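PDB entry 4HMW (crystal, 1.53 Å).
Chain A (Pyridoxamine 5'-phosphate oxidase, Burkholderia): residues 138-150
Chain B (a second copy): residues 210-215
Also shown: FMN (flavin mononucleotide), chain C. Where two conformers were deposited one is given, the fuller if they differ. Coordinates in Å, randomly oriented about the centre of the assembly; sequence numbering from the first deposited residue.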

# COMPACT_ATOMS: atom_id res chain seq x y z
N ALA A 138 -25.60 8.71 3.98
CA ALA A 138 -26.20 9.39 2.84
C ALA A 138 -25.39 9.26 1.54
O ALA A 138 -25.93 8.88 0.49
CB ALA A 138 -26.50 10.87 3.16
N MET A 139 -24.08 9.56 1.59
CA MET A 139 -23.27 9.48 0.39
C MET A 139 -23.05 8.00 -0.01
O MET A 139 -23.02 7.67 -1.18
CB MET A 139 -21.93 10.20 0.56
CG MET A 139 -21.08 10.15 -0.71
SD MET A 139 -21.84 10.95 -2.15
CE MET A 139 -21.74 12.66 -1.65
N SER A 140 -22.89 7.10 0.97
CA SER A 140 -22.69 5.70 0.65
C SER A 140 -23.94 5.08 -0.00
O SER A 140 -23.84 4.20 -0.85
CB SER A 140 -22.26 4.91 1.90
OG SER A 140 -21.98 3.56 1.56
N SER A 141 -25.12 5.55 0.37
CA SER A 141 -26.37 5.11 -0.26
C SER A 141 -26.53 5.72 -1.65
O SER A 141 -27.05 5.10 -2.55
CB SER A 141 -27.59 5.48 0.62
OG SER A 141 -27.54 4.88 1.92
N ALA A 142 -26.07 6.96 -1.81
CA ALA A 142 -26.26 7.67 -3.07
C ALA A 142 -25.29 7.21 -4.16
O ALA A 142 -25.62 7.16 -5.36
CB ALA A 142 -26.07 9.17 -2.84
N SER A 143 -24.06 6.90 -3.75
CA SER A 143 -22.97 6.60 -4.67
C SER A 143 -22.84 5.12 -4.96
O SER A 143 -22.94 4.32 -4.06
CB SER A 143 -21.67 7.11 -4.05
OG SER A 143 -20.57 6.82 -4.91
N HIS A 144 -22.65 4.77 -6.23
CA HIS A 144 -22.28 3.42 -6.61
C HIS A 144 -20.78 3.40 -6.85
O HIS A 144 -20.30 3.71 -7.95
CB HIS A 144 -23.10 2.98 -7.82
CG HIS A 144 -24.57 2.88 -7.54
ND1 HIS A 144 -25.17 1.70 -7.18
CD2 HIS A 144 -25.54 3.81 -7.50
CE1 HIS A 144 -26.46 1.89 -6.98
NE2 HIS A 144 -26.72 3.17 -7.17
N GLN A 145 -20.07 3.08 -5.78
CA GLN A 145 -18.65 3.21 -5.71
C GLN A 145 -17.93 2.61 -6.91
O GLN A 145 -18.12 1.45 -7.26
CB GLN A 145 -18.16 2.58 -4.39
CG GLN A 145 -16.70 2.81 -4.08
CD GLN A 145 -16.30 2.16 -2.76
OE1 GLN A 145 -16.34 0.93 -2.61
NE2 GLN A 145 -15.98 3.00 -1.77
N SER A 146 -17.13 3.45 -7.57
CA SER A 146 -16.29 3.05 -8.69
C SER A 146 -16.96 2.94 -10.06
O SER A 146 -16.27 2.79 -11.07
CB SER A 146 -15.44 1.80 -8.37
OG SER A 146 -14.82 1.99 -7.14
N ASP A 147 -18.29 3.02 -10.10
CA ASP A 147 -18.99 3.23 -11.37
C ASP A 147 -18.61 4.60 -11.91
O ASP A 147 -18.21 5.51 -11.16
CB ASP A 147 -20.51 3.17 -11.18
CG ASP A 147 -21.04 1.76 -10.89
OD1 ASP A 147 -20.25 0.81 -10.66
OD2 ASP A 147 -22.30 1.62 -10.88
N GLU A 148 -18.75 4.78 -13.22
CA GLU A 148 -18.52 6.06 -13.83
C GLU A 148 -19.46 7.11 -13.23
O GLU A 148 -20.65 6.87 -13.02
CB GLU A 148 -18.69 5.98 -15.34
CG GLU A 148 -18.39 7.32 -15.99
CD GLU A 148 -18.21 7.27 -17.52
OE1 GLU A 148 -18.48 6.23 -18.15
OE2 GLU A 148 -17.78 8.29 -18.10
N LEU A 149 -18.88 8.26 -12.91
CA LEU A 149 -19.65 9.41 -12.47
C LEU A 149 -20.18 10.15 -13.68
O LEU A 149 -19.40 10.67 -14.48
CB LEU A 149 -18.75 10.32 -11.64
CG LEU A 149 -19.40 11.63 -11.18
CD1 LEU A 149 -20.55 11.37 -10.22
CD2 LEU A 149 -18.36 12.48 -10.51
N VAL A 150 -21.50 10.18 -13.79
CA VAL A 150 -22.20 10.82 -14.88
C VAL A 150 -22.38 12.33 -14.64
O VAL A 150 -22.19 13.13 -15.56
CB VAL A 150 -23.60 10.19 -15.07
CG1 VAL A 150 -24.37 10.92 -16.13
CG2 VAL A 150 -23.50 8.72 -15.40
N THR B 210 -9.55 8.67 -20.06
CA THR B 210 -9.87 9.06 -18.71
C THR B 210 -11.37 8.94 -18.39
O THR B 210 -12.25 9.09 -19.25
CB THR B 210 -9.40 10.50 -18.37
OG1 THR B 210 -10.03 11.44 -19.24
CG2 THR B 210 -7.88 10.65 -18.49
N THR B 211 -11.63 8.67 -17.11
CA THR B 211 -12.98 8.58 -16.57
C THR B 211 -13.01 9.17 -15.17
O THR B 211 -12.06 9.02 -14.42
CB THR B 211 -13.40 7.08 -16.41
OG1 THR B 211 -12.91 6.28 -17.51
CG2 THR B 211 -14.91 6.92 -16.28
N GLN B 212 -14.12 9.83 -14.81
CA GLN B 212 -14.34 10.22 -13.43
C GLN B 212 -15.18 9.13 -12.76
O GLN B 212 -16.08 8.60 -13.38
CB GLN B 212 -15.08 11.56 -13.33
CG GLN B 212 -14.29 12.74 -13.91
CD GLN B 212 -15.09 14.04 -13.85
OE1 GLN B 212 -16.32 14.02 -13.86
NE2 GLN B 212 -14.39 15.16 -13.78
N LEU B 213 -14.86 8.80 -11.52
CA LEU B 213 -15.53 7.70 -10.82
C LEU B 213 -16.34 8.18 -9.61
O LEU B 213 -16.01 9.18 -8.96
CB LEU B 213 -14.50 6.66 -10.32
CG LEU B 213 -13.50 6.16 -11.35
CD1 LEU B 213 -12.51 5.23 -10.68
CD2 LEU B 213 -14.15 5.45 -12.54
N GLN B 214 -17.38 7.42 -9.28
CA GLN B 214 -18.15 7.67 -8.06
C GLN B 214 -17.35 7.23 -6.83
O GLN B 214 -16.60 6.26 -6.87
CB GLN B 214 -19.50 6.97 -8.12
CG GLN B 214 -20.41 7.48 -9.24
CD GLN B 214 -21.74 6.78 -9.28
OE1 GLN B 214 -22.44 6.69 -8.27
NE2 GLN B 214 -22.11 6.28 -10.46
N PRO B 215 -17.45 7.98 -5.73
CA PRO B 215 -16.67 7.72 -4.52
C PRO B 215 -17.12 6.53 -3.69
O PRO B 215 -16.26 5.97 -2.93
CB PRO B 215 -16.90 8.98 -3.69
CG PRO B 215 -18.21 9.52 -4.15
CD PRO B 215 -18.27 9.19 -5.62
OXT PRO B 215 -18.32 6.11 -3.74
N1 FMN C . -13.27 2.81 0.69
C2 FMN C . -14.08 1.81 1.16
O2 FMN C . -14.81 1.20 0.40
N3 FMN C . -14.02 1.44 2.48
C4 FMN C . -13.21 2.12 3.36
O4 FMN C . -13.19 1.77 4.55
C4A FMN C . -12.41 3.16 2.89
N5 FMN C . -11.61 3.88 3.77
C5A FMN C . -10.80 4.89 3.25
C6 FMN C . -9.97 5.58 4.11
C7 FMN C . -9.13 6.57 3.63
C7M FMN C . -8.26 7.28 4.60
C8 FMN C . -9.14 6.89 2.28
C8M FMN C . -8.23 7.94 1.74
C9 FMN C . -9.96 6.20 1.41
C9A FMN C . -10.83 5.22 1.90
N10 FMN C . -11.70 4.51 1.03
C10 FMN C . -12.47 3.50 1.55
C1' FMN C . -11.82 4.77 -0.42
C2' FMN C . -10.90 3.85 -1.23
O2' FMN C . -9.53 4.26 -1.14
C3' FMN C . -11.30 3.78 -2.71
O3' FMN C . -11.27 5.10 -3.22
C4' FMN C . -12.67 3.12 -2.90
O4' FMN C . -12.88 2.15 -1.89
C5' FMN C . -12.83 2.56 -4.31
O5' FMN C . -11.78 1.66 -4.60
P FMN C . -11.86 0.68 -5.86
O1P FMN C . -12.84 -0.42 -5.53
O2P FMN C . -12.34 1.50 -7.07
O3P FMN C . -10.48 0.12 -6.00
O HOH W 1 -25.04 7.12 -8.02
O HOH W 2 -24.30 4.12 -11.02
O HOH W 3 -16.25 10.39 -16.73
O HOH W 4 -18.51 13.27 -14.74

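The C-terminal tail of chain B docks in extended form against a loop of chain A, held mainly by hydrogen bonds, many of them to main-chain atoms. Three bonds join backbone to backbone: L149(A) N to Q212(B) O (2.9 Å), Q214(B) N to D147(A) O (2.8 Å) and S146(A) N to Q214(B) O (2.9 Å). The first two flank a single beta bridge between E148(A) and L213(B); the third lies beyond it, at the turn. The type II turn from H144(A) to D147(A) helps present S146(A) N and D147(A) O to Q214(B).

Q214(B) buries the most surface, and its amide suits a site offering both a donor and an acceptor: OE1 accepts from H144(A) N (2.8 Å), while NE2 donates to E148(A) O (3.0 Å). Its aliphatic part packs on L149(A), with CG 3.8 Å from L149(A) CA. A water links Q214(B) OE1 to A142(A) O, just before the chain leaves helical geometry at S143(A).

The terminal carboxylate of P215(B) accepts two hydrogen bonds, from S143(A) OG to OXT (2.6 Å) and from Q145(A) NE2 to O (3.2 Å). The Q145(A) amide has a second hydrogen to give, and NE2 also donates to FMN O2 (3.1 Å), tying the chain terminus to the flavin site. The CA-to-CB bond of S146(A) points away from the tail, and its short side chain donates from OG to FMN O2P (2.5 Å).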